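Local coordinates for protein 3-polyprenyl-4-hydroxybenzoate decarboxylase and related decarboxylases (Pelotomaculum thermopropionicum SI, PDB 6H6V) that probably catalyses the reversible decarboxylation of aromatic acids such as 2,5-furandicarboxylic acid, as a UbiD-family enzyme working with a flavin cofactor, manganese and potassium, at residues R146-H151 and V208-I213; A315-K320 and E343-N348; K23-V28 and E47-Y52. All blocks are in the same frame, centred on the assembly; numbering follows the deposited sequence.

Contact 1 (R146-H151 and V208-I213). With MN (manganese (II) ion), chain B; K (potassium ion), chain C; FMN (flavin mononucleotide), chain D.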
loop_
_atom_site.group_PDB
_atom_site.type_symbol
_atom_site.label_atom_id
_atom_site.label_comp_id
_atom_site.label_asym_id
_atom_site.label_seq_id
_atom_site.Cartn_x
_atom_site.Cartn_y
_atom_site.Cartn_z
ATOM N N ARG F 146 -5.012 -48.572 -10.699
ATOM C CA ARG F 146 -6.329 -47.933 -10.686
ATOM C C ARG F 146 -6.460 -46.694 -9.811
ATOM O O ARG F 146 -5.697 -46.484 -8.872
ATOM C CB ARG F 146 -7.451 -48.943 -10.399
ATOM C CG ARG F 146 -7.610 -49.345 -8.966
ATOM C CD ARG F 146 -8.684 -50.396 -8.782
ATOM N NE ARG F 146 -8.377 -51.073 -7.522
ATOM C CZ ARG F 146 -8.264 -52.384 -7.315
ATOM N NH1 ARG F 146 -8.508 -53.277 -8.272
ATOM N NH2 ARG F 146 -7.931 -52.811 -6.098
ATOM N N ASN F 147 -7.458 -45.891 -10.169
ATOM C CA ASN F 147 -7.746 -44.602 -9.555
ATOM C C ASN F 147 -9.231 -44.561 -9.226
ATOM O O ASN F 147 -10.042 -45.233 -9.873
ATOM C CB ASN F 147 -7.399 -43.470 -10.528
ATOM C CG ASN F 147 -7.460 -42.094 -9.888
ATOM O OD1 ASN F 147 -6.515 -41.644 -9.237
ATOM N ND2 ASN F 147 -8.573 -41.400 -10.102
ATOM N N VAL F 148 -9.570 -43.781 -8.205
ATOM C CA VAL F 148 -10.947 -43.521 -7.825
ATOM C C VAL F 148 -11.119 -42.011 -7.682
ATOM O O VAL F 148 -10.261 -41.329 -7.094
ATOM C CB VAL F 148 -11.319 -44.197 -6.489
ATOM C CG1 VAL F 148 -12.819 -44.115 -6.233
ATOM C CG2 VAL F 148 -10.885 -45.652 -6.487
ATOM N N SER F 149 -12.220 -41.498 -8.228
ATOM C CA SER F 149 -12.614 -40.102 -8.059
ATOM C C SER F 149 -14.116 -40.021 -8.213
ATOM O O SER F 149 -14.727 -40.956 -8.708
ATOM C CB SER F 149 -11.936 -39.219 -9.115
ATOM O OG SER F 149 -11.962 -39.783 -10.416
ATOM N N ILE F 150 -14.708 -38.910 -7.792
ATOM C CA ILE F 150 -16.144 -38.709 -7.927
ATOM C C ILE F 150 -16.393 -37.645 -8.987
ATOM O O ILE F 150 -15.724 -36.619 -8.989
ATOM C CB ILE F 150 -16.774 -38.255 -6.594
ATOM C CG1 ILE F 150 -16.564 -39.322 -5.515
ATOM C CG2 ILE F 150 -18.265 -37.982 -6.783
ATOM C CD1 ILE F 150 -17.055 -38.930 -4.141
ATOM N N HIS F 151 -17.348 -37.889 -9.879
ATOM C CA HIS F 151 -17.656 -36.963 -10.967
ATOM C C HIS F 151 -19.135 -36.868 -11.176
ATOM O O HIS F 151 -19.823 -37.884 -11.129
ATOM C CB HIS F 151 -17.025 -37.428 -12.272
ATOM C CG HIS F 151 -15.551 -37.611 -12.185
ATOM N ND1 HIS F 151 -14.670 -36.673 -12.656
ATOM C CD2 HIS F 151 -14.801 -38.597 -11.643
ATOM C CE1 HIS F 151 -13.432 -37.073 -12.412
ATOM N NE2 HIS F 151 -13.485 -38.244 -11.801
ATOM N N VAL F 208 -1.106 -44.218 -6.743
ATOM C CA VAL F 208 -1.761 -44.914 -5.603
ATOM C C VAL F 208 -3.282 -45.103 -5.763
ATOM O O VAL F 208 -4.030 -44.208 -6.175
ATOM C CB VAL F 208 -1.362 -44.367 -4.187
ATOM C CG1 VAL F 208 -0.218 -43.367 -4.255
ATOM C CG2 VAL F 208 -2.527 -43.754 -3.418
ATOM N N ASP F 209 -3.695 -46.298 -5.369
ATOM C CA ASP F 209 -5.049 -46.779 -5.474
ATOM C C ASP F 209 -5.865 -46.328 -4.246
ATOM O O ASP F 209 -5.612 -46.757 -3.113
ATOM C CB ASP F 209 -4.976 -48.310 -5.571
ATOM C CG ASP F 209 -6.312 -48.972 -5.848
ATOM O OD1 ASP F 209 -7.374 -48.301 -5.844
ATOM O OD2 ASP F 209 -6.280 -50.208 -6.073
ATOM N N GLU F 210 -6.866 -45.489 -4.479
ATOM C CA GLU F 210 -7.691 -44.984 -3.382
ATOM C C GLU F 210 -8.587 -46.034 -2.730
ATOM O O GLU F 210 -8.998 -45.853 -1.581
ATOM C CB GLU F 210 -8.533 -43.798 -3.844
ATOM C CG GLU F 210 -7.691 -42.566 -4.147
ATOM C CD GLU F 210 -7.335 -42.385 -5.614
ATOM O OE1 GLU F 210 -7.421 -43.357 -6.385
ATOM O OE2 GLU F 210 -6.983 -41.246 -6.008
ATOM N N LEU F 211 -8.883 -47.127 -3.433
ATOM C CA LEU F 211 -9.572 -48.250 -2.793
ATOM C C LEU F 211 -8.693 -48.837 -1.704
ATOM O O LEU F 211 -9.199 -49.263 -0.668
ATOM C CB LEU F 211 -9.969 -49.330 -3.800
ATOM C CG LEU F 211 -11.041 -48.906 -4.804
ATOM C CD1 LEU F 211 -11.320 -50.010 -5.805
ATOM C CD2 LEU F 211 -12.336 -48.525 -4.113
ATOM N N GLU F 212 -7.383 -48.834 -1.930
ATOM C CA GLU F 212 -6.440 -49.301 -0.919
ATOM C C GLU F 212 -6.330 -48.300 0.251
ATOM O O GLU F 212 -6.101 -48.704 1.405
ATOM C CB GLU F 212 -5.070 -49.665 -1.544
ATOM C CG GLU F 212 -5.191 -50.818 -2.559
ATOM C CD GLU F 212 -3.860 -51.326 -3.122
ATOM O OE1 GLU F 212 -2.902 -50.537 -3.250
ATOM O OE2 GLU F 212 -3.765 -52.527 -3.451
ATOM N N ILE F 213 -6.529 -47.008 -0.033
ATOM C CA ILE F 213 -6.631 -46.009 1.034
ATOM C C ILE F 213 -7.902 -46.242 1.838
ATOM O O ILE F 213 -7.884 -46.156 3.067
ATOM C CB ILE F 213 -6.585 -44.565 0.497
ATOM C CG1 ILE F 213 -5.203 -44.307 -0.106
ATOM C CG2 ILE F 213 -6.879 -43.554 1.618
ATOM C CD1 ILE F 213 -5.122 -43.033 -0.914
HETATM MN MN MN B . -5.817 -40.399 -7.565
HETATM K K K C . -8.423 -39.048 -5.802
HETATM N N1 FMN D . -14.354 -33.613 -9.937
HETATM C C2 FMN D . -14.626 -33.405 -11.247
HETATM O O2 FMN D . -13.657 -33.324 -12.041
HETATM N N3 FMN D . -15.892 -33.294 -11.716
HETATM C C4 FMN D . -16.968 -33.390 -10.922
HETATM O O4 FMN D . -18.151 -33.313 -11.348
HETATM C C4A FMN D . -16.712 -33.615 -9.498
HETATM N N5 FMN D . -17.726 -33.727 -8.666
HETATM C C5A FMN D . -17.514 -33.946 -7.374
HETATM C C6 FMN D . -18.638 -34.057 -6.591
HETATM C C7 FMN D . -18.503 -34.286 -5.245
HETATM C C7M FMN D . -19.821 -34.399 -4.543
HETATM C C8 FMN D . -17.131 -34.415 -4.616
HETATM C C8M FMN D . -16.882 -34.643 -3.143
HETATM C C9 FMN D . -16.007 -34.302 -5.426
HETATM C C9A FMN D . -16.141 -34.068 -6.799
HETATM N N10 FMN D . -15.053 -33.955 -7.687
HETATM C C10 FMN D . -15.331 -33.713 -9.032
HETATM C "C1'" FMN D . -13.653 -33.984 -7.248
HETATM C "C2'" FMN D . -12.857 -35.248 -7.449
HETATM O "O2'" FMN D . -13.599 -36.462 -7.260
HETATM C "C3'" FMN D . -11.803 -35.166 -6.383
HETATM O "O3'" FMN D . -11.166 -33.901 -6.395
HETATM C "C4'" FMN D . -10.804 -36.264 -6.548
HETATM O "O4'" FMN D . -9.946 -36.124 -5.388
HETATM C "C5'" FMN D . -10.070 -36.247 -7.911
HETATM O "O5'" FMN D . -8.736 -36.769 -7.730
HETATM P P FMN D . -7.916 -37.877 -8.579
HETATM O O1P FMN D . -8.100 -37.375 -9.990
HETATM O O2P FMN D . -6.540 -37.849 -7.934
HETATM O O3P FMN D . -8.595 -39.195 -8.325
HETATM O O HOH W 1 -3.900 -41.420 -6.632
#

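Contact 2 (A315-K320 and E343-N348)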
loop_
_atom_site.group_PDB
_atom_site.type_symbol
_atom_site.label_atom_id
_atom_site.label_comp_id
_atom_site.label_asym_id
_atom_site.label_seq_id
_atom_site.Cartn_x
_atom_site.Cartn_y
_atom_site.Cartn_z
ATOM N N ALA F 315 5.823 -24.966 7.974
ATOM C CA ALA F 315 6.186 -23.586 8.299
ATOM C C ALA F 315 6.139 -23.310 9.806
ATOM O O ALA F 315 6.965 -22.570 10.323
ATOM C CB ALA F 315 5.255 -22.627 7.576
ATOM N N VAL F 316 5.136 -23.873 10.482
ATOM C CA VAL F 316 4.880 -23.634 11.890
ATOM C C VAL F 316 4.682 -24.991 12.570
ATOM O O VAL F 316 3.565 -25.515 12.590
ATOM C CB VAL F 316 3.629 -22.768 12.068
ATOM C CG1 VAL F 316 3.367 -22.516 13.551
ATOM C CG2 VAL F 316 3.795 -21.465 11.321
ATOM N N PRO F 317 5.768 -25.572 13.126
ATOM C CA PRO F 317 5.670 -26.927 13.701
ATOM C C PRO F 317 4.665 -27.077 14.833
ATOM O O PRO F 317 4.103 -28.155 15.015
ATOM C CB PRO F 317 7.092 -27.194 14.203
ATOM C CG PRO F 317 7.961 -26.231 13.477
ATOM C CD PRO F 317 7.127 -25.022 13.245
ATOM N N THR F 318 4.441 -25.992 15.578
ATOM C CA THR F 318 3.470 -25.945 16.694
ATOM C C THR F 318 2.016 -25.585 16.297
ATOM O O THR F 318 1.223 -25.184 17.143
ATOM C CB THR F 318 3.980 -24.978 17.794
ATOM O OG1 THR F 318 4.267 -23.689 17.220
ATOM C CG2 THR F 318 5.238 -25.552 18.436
ATOM N N VAL F 319 1.659 -25.720 15.028
ATOM C CA VAL F 319 0.255 -25.606 14.620
ATOM C C VAL F 319 -0.562 -26.578 15.450
ATOM O O VAL F 319 -0.156 -27.728 15.616
ATOM C CB VAL F 319 0.047 -25.921 13.118
ATOM C CG1 VAL F 319 0.441 -27.355 12.761
ATOM C CG2 VAL F 319 -1.384 -25.654 12.703
ATOM N N LYS F 320 -1.698 -26.118 15.974
ATOM C CA LYS F 320 -2.603 -26.993 16.701
ATOM C C LYS F 320 -3.690 -27.529 15.757
ATOM O O LYS F 320 -3.937 -28.728 15.715
ATOM C CB LYS F 320 -3.161 -26.304 17.954
ATOM C CG LYS F 320 -4.486 -26.865 18.481
ATOM C CD LYS F 320 -4.652 -26.828 20.008
ATOM C CE LYS F 320 -4.574 -28.258 20.586
ATOM N NZ LYS F 320 -3.944 -28.371 21.929
ATOM N N GLU F 343 7.766 -14.616 17.116
ATOM C CA GLU F 343 6.981 -13.514 16.591
ATOM C C GLU F 343 7.044 -13.554 15.047
ATOM O O GLU F 343 8.052 -13.987 14.464
ATOM C CB GLU F 343 7.366 -12.155 17.190
ATOM C CG GLU F 343 6.394 -11.000 16.807
ATOM C CD GLU F 343 4.916 -11.124 17.287
ATOM O OE1 GLU F 343 4.627 -10.803 18.457
ATOM O OE2 GLU F 343 4.022 -11.455 16.468
ATOM N N GLY F 344 5.924 -13.197 14.416
ATOM C CA GLY F 344 5.773 -13.319 12.979
ATOM C C GLY F 344 5.178 -14.628 12.458
ATOM O O GLY F 344 4.672 -14.659 11.341
ATOM N N GLU F 345 5.219 -15.702 13.266
ATOM C CA GLU F 345 4.831 -17.041 12.805
ATOM C C GLU F 345 3.496 -17.089 12.071
ATOM O O GLU F 345 3.335 -17.861 11.140
ATOM C CB GLU F 345 4.813 -18.063 13.950
ATOM C CG GLU F 345 5.910 -19.104 13.864
ATOM C CD GLU F 345 5.978 -20.069 15.070
ATOM O OE1 GLU F 345 5.385 -19.771 16.140
ATOM O OE2 GLU F 345 6.634 -21.143 14.953
ATOM N N ALA F 346 2.532 -16.290 12.487
ATOM C CA ALA F 346 1.238 -16.310 11.844
ATOM C C ALA F 346 1.296 -15.983 10.359
ATOM O O ALA F 346 0.570 -16.586 9.584
ATOM C CB ALA F 346 0.318 -15.345 12.539
ATOM N N LYS F 347 2.147 -15.041 9.956
ATOM C CA LYS F 347 2.275 -14.700 8.528
ATOM C C LYS F 347 2.773 -15.912 7.731
ATOM O O LYS F 347 2.286 -16.197 6.633
ATOM C CB LYS F 347 3.231 -13.521 8.273
ATOM C CG LYS F 347 2.999 -12.234 9.053
ATOM C CD LYS F 347 1.693 -11.555 8.702
ATOM C CE LYS F 347 1.594 -10.144 9.241
ATOM N NZ LYS F 347 1.943 -10.010 10.692
ATOM N N ASN F 348 3.718 -16.644 8.312
ATOM C CA ASN F 348 4.319 -17.802 7.660
ATOM C C ASN F 348 3.290 -18.936 7.564
ATOM O O ASN F 348 3.282 -19.690 6.593
ATOM C CB ASN F 348 5.580 -18.274 8.411
ATOM C CG ASN F 348 6.639 -17.201 8.543
ATOM O OD1 ASN F 348 7.732 -17.375 8.061
ATOM N ND2 ASN F 348 6.331 -16.115 9.204
#

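Contact 3 (K23-V28 and E47-Y52)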
loop_
_atom_site.group_PDB
_atom_site.type_symbol
_atom_site.label_atom_id
_atom_site.label_comp_id
_atom_site.label_asym_id
_atom_site.label_seq_id
_atom_site.Cartn_x
_atom_site.Cartn_y
_atom_site.Cartn_z
ATOM N N LYS F 23 -43.948 -40.305 3.437
ATOM C CA LYS F 23 -44.825 -39.640 2.472
ATOM C C LYS F 23 -44.157 -39.634 1.084
ATOM O O LYS F 23 -42.929 -39.664 0.979
ATOM C CB LYS F 23 -45.186 -38.222 2.947
ATOM C CG LYS F 23 -46.618 -37.809 2.633
ATOM C CD LYS F 23 -46.951 -36.419 3.144
ATOM C CE LYS F 23 -48.123 -35.777 2.393
ATOM N NZ LYS F 23 -47.881 -34.316 2.274
ATOM N N GLU F 24 -44.965 -39.649 0.025
ATOM C CA GLU F 24 -44.429 -39.685 -1.333
ATOM C C GLU F 24 -43.708 -38.359 -1.622
ATOM O O GLU F 24 -44.160 -37.309 -1.165
ATOM C CB GLU F 24 -45.524 -39.949 -2.371
ATOM C CG GLU F 24 -44.992 -40.495 -3.698
ATOM C CD GLU F 24 -45.950 -40.366 -4.873
ATOM O OE1 GLU F 24 -46.343 -39.221 -5.217
ATOM O OE2 GLU F 24 -46.271 -41.417 -5.480
ATOM N N VAL F 25 -42.578 -38.429 -2.337
ATOM C CA VAL F 25 -41.796 -37.246 -2.739
ATOM C C VAL F 25 -41.342 -37.330 -4.198
ATOM O O VAL F 25 -40.953 -38.397 -4.680
ATOM C CB VAL F 25 -40.546 -37.035 -1.850
ATOM C CG1 VAL F 25 -40.960 -36.746 -0.417
ATOM C CG2 VAL F 25 -39.592 -38.225 -1.906
ATOM N N ASP F 26 -41.381 -36.190 -4.883
ATOM C CA ASP F 26 -40.986 -36.094 -6.284
ATOM C C ASP F 26 -39.445 -36.078 -6.340
ATOM O O ASP F 26 -38.817 -35.349 -5.580
ATOM C CB ASP F 26 -41.590 -34.803 -6.888
ATOM C CG ASP F 26 -41.669 -34.820 -8.431
ATOM O OD1 ASP F 26 -40.867 -35.492 -9.118
ATOM O OD2 ASP F 26 -42.571 -34.137 -8.967
ATOM N N PRO F 27 -38.826 -36.889 -7.219
ATOM C CA PRO F 27 -37.373 -36.747 -7.380
ATOM C C PRO F 27 -36.950 -35.393 -7.958
ATOM O O PRO F 27 -35.840 -34.944 -7.716
ATOM C CB PRO F 27 -37.015 -37.871 -8.366
ATOM C CG PRO F 27 -38.278 -38.143 -9.096
ATOM C CD PRO F 27 -39.334 -38.003 -8.036
ATOM N N VAL F 28 -37.833 -34.776 -8.738
ATOM C CA VAL F 28 -37.591 -33.453 -9.291
ATOM C C VAL F 28 -37.839 -32.422 -8.181
ATOM O O VAL F 28 -38.980 -32.136 -7.840
ATOM C CB VAL F 28 -38.456 -33.203 -10.563
ATOM C CG1 VAL F 28 -38.365 -31.756 -11.038
ATOM C CG2 VAL F 28 -38.028 -34.153 -11.684
ATOM N N GLU F 47 -38.452 -43.297 1.685
ATOM C CA GLU F 47 -38.988 -44.643 1.412
ATOM C C GLU F 47 -39.891 -44.733 0.179
ATOM O O GLU F 47 -40.068 -45.818 -0.355
ATOM C CB GLU F 47 -39.716 -45.209 2.641
ATOM C CG GLU F 47 -38.786 -45.407 3.822
ATOM C CD GLU F 47 -39.410 -46.099 5.021
ATOM O OE1 GLU F 47 -40.616 -45.872 5.311
ATOM O OE2 GLU F 47 -38.672 -46.852 5.696
ATOM N N ARG F 48 -40.433 -43.599 -0.276
ATOM C CA ARG F 48 -41.412 -43.584 -1.357
ATOM C C ARG F 48 -41.125 -42.446 -2.344
ATOM O O ARG F 48 -41.512 -41.298 -2.128
ATOM C CB ARG F 48 -42.814 -43.454 -0.744
ATOM C CG ARG F 48 -43.981 -43.888 -1.635
ATOM C CD ARG F 48 -45.338 -43.731 -0.948
ATOM N NE ARG F 48 -46.229 -44.865 -1.283
ATOM C CZ ARG F 48 -46.189 -46.088 -0.725
ATOM N NH1 ARG F 48 -45.307 -46.386 0.224
ATOM N NH2 ARG F 48 -47.035 -47.022 -1.134
ATOM N N VAL F 49 -40.431 -42.776 -3.427
ATOM C CA VAL F 49 -40.071 -41.792 -4.442
ATOM C C VAL F 49 -40.964 -41.993 -5.672
ATOM O O VAL F 49 -40.891 -43.032 -6.332
ATOM C CB VAL F 49 -38.576 -41.908 -4.829
ATOM C CG1 VAL F 49 -38.164 -40.794 -5.783
ATOM C CG2 VAL F 49 -37.700 -41.879 -3.580
ATOM N N LYS F 50 -41.775 -40.980 -5.969
ATOM C CA LYS F 50 -42.744 -40.993 -7.074
ATOM C C LYS F 50 -42.164 -41.510 -8.407
ATOM O O LYS F 50 -41.292 -40.876 -9.021
ATOM C CB LYS F 50 -43.356 -39.581 -7.225
ATOM C CG LYS F 50 -44.403 -39.364 -8.313
ATOM C CD LYS F 50 -43.841 -38.668 -9.541
ATOM C CE LYS F 50 -44.886 -38.593 -10.662
ATOM N NZ LYS F 50 -46.046 -37.666 -10.445
ATOM N N GLY F 51 -42.665 -42.678 -8.816
ATOM C CA GLY F 51 -42.289 -43.357 -10.063
ATOM C C GLY F 51 -41.372 -44.567 -9.901
ATOM O O GLY F 51 -40.936 -45.136 -10.911
ATOM N N TYR F 52 -41.072 -44.970 -8.654
ATOM C CA TYR F 52 -39.967 -45.909 -8.371
ATOM C C TYR F 52 -40.191 -46.739 -7.123
ATOM O O TYR F 52 -40.683 -46.236 -6.115
ATOM C CB TYR F 52 -38.656 -45.144 -8.145
ATOM C CG TYR F 52 -38.182 -44.308 -9.313
ATOM C CD1 TYR F 52 -37.376 -44.864 -10.302
ATOM C CD2 TYR F 52 -38.535 -42.946 -9.427
ATOM C CE1 TYR F 52 -36.945 -44.107 -11.375
ATOM C CE2 TYR F 52 -38.107 -42.175 -10.499
ATOM C CZ TYR F 52 -37.307 -42.754 -11.471
ATOM O OH TYR F 52 -36.875 -41.989 -12.527
HETATM O O HOH W 2 -40.423 -40.516 0.818
#

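Contact 1 (R146-H151 and V208-I213)
The Arg146 guanidinium has Asp209 OD1 in its plane at one edge, while Asp209 OD2 and Leu211 CD1 approach it obliquely. The guanidinium and carboxylate planes are 68° apart. Arg146 NE forms a salt bridge with Asp209 OD2 at 2.7 Å, though the hydrogen bond is bent and weak. Arg146 NH1 makes a second salt bridge, with Glu233. A leucine in place of Arg146 would probably leave Asp209 and Glu233 without their positive partner. Further in, the Asn147 amide and the Glu210 carboxylate are turned 83° against each other. Both bind manganese, Asn147 through OD1 at 2.2 Å and Glu210 through OE2 at 2.1 Å; His169 also binds it. The Glu210 chain bends at chi2 (96°) and brings OE1 to Val148 N, which donates to it from above the carboxylate plane at 2.8 Å. This is the cofactor site of the UbiD fold, where strand 146-157 meets the start of helix 210-217. Glu210 OE2 also binds potassium, at 2.6 Å, and so links the two metals. Asn147 ND2 donates to the FMN phosphate oxygen O3P at 2.8 Å. Asp209 N-caps the helix by accepting from Leu211 N. Val148 CG2 packs on Leu211 CG at 3.7 Å, the side chains crossing at about a right angle.

Contact 2 (A315-K320 and E343-N348)
Val316 and Glu345 meet because Val316 holds CG1 anti to its backbone nitrogen (chi1 -180°) and because the Glu345 chain is extended beyond CG. The two side chains cross at a slant. Val316 CG1 lies beside the carboxylate, 3.8 Å from Glu345 OE2. The other branch, CG2, sits 3.6 Å from the backbone oxygen Glu345 O and also touches Glu345 CG. Thr318 OG1 comes only to 4.2 Å from Glu345 OE2; its hydrogen-bond partner is Glu339 O. The carboxylate is held from its other oxygen, since OE1 accepts from the backbone nitrogens of Lys341 and His342. Two chain connections of the C-terminal domain meet here. Residues 316-319 form a type I beta turn that leads from helix 294-315 into strand 319-324, outermost in its sheet within this chain. The turn is closed by Val319 N and Val316 O at 3.1 Å. Helix 345-356 is the crossover between the parallel strands 333-338 and 362-367. Gly344 stands just before this helix with a positive phi of 91°, which suits glycine, and Gly344 O accepts from Lys347 N at 2.9 Å. Ala315 CB packs against the backbone oxygen Asn348 O, one turn into helix 345-356, at 3.7 Å. Ala349 and Ile338 add apolar contacts to Val316. Met399 of the second subunit packs on both Glu345 and Asn348.

Contact 3 (K23-V28 and E47-Y52)
Residues 23-28 and 47-52 run side by side in parallel and form a single beta bridge at Val25 and Val49, in which Val25 N donates to Arg48 O at 3.1 Å and Val25 O accepts from Lys50 N at 3.0 Å. Glu24 CB touches Arg48 CD at 4.0 Å. The Glu24 chain is extended, with CG anti to the backbone N (chi1 -159°). It meets Lys50 at a slant and lays its carboxyl carbon CD on Lys50 CB at 3.6 Å. Elsewhere, Pro27 CD packs on Val49 CG1 at 3.8 Å, and Pro27 CG reaches the Tyr52 ring at an oblique approach. Tyr52 OH is hydrogen-bonded to Leu114 O. A type II beta turn starts at Val49 itself and runs to Tyr52, with Gly51 at a positive phi. The bridge prolongs the pairing of parallel strands 18-21 and 43-46 in the N-terminal domain. Helix 30-38 touches Val25 and Val49. Lys23 makes a cation-pi contact with Tyr446 of the third subunit. The opposite charges do not pair across the segments; Glu24 OE1 and Lys50 NZ stay 5.5 Å apart. The pairing therefore rests on backbone bonds and apolar contacts, and the nearby opposite charges probably add only a diffuse attraction.

Contact 1 is buried in the core, whereas contacts 2 and 3 are only partly buried. Their nearest atoms lie about 21 Å and 17 Å from contact 1. Contacts 2 and 3 sit on opposite sides of the chain's centre, with centres about 52 Å apart. No two contacts share a helix or strand, and each belongs to a different part of the UbiD chain. Contact 1 joins a strand to a helix start through metals, phosphate and charge. Contact 2 also meets a helix start, but by van der Waals packing without a hydrogen bond across it. Contact 3 pairs two loops by backbone bonds. Both outer contacts reach neighbouring subunits; contact 1 touches none.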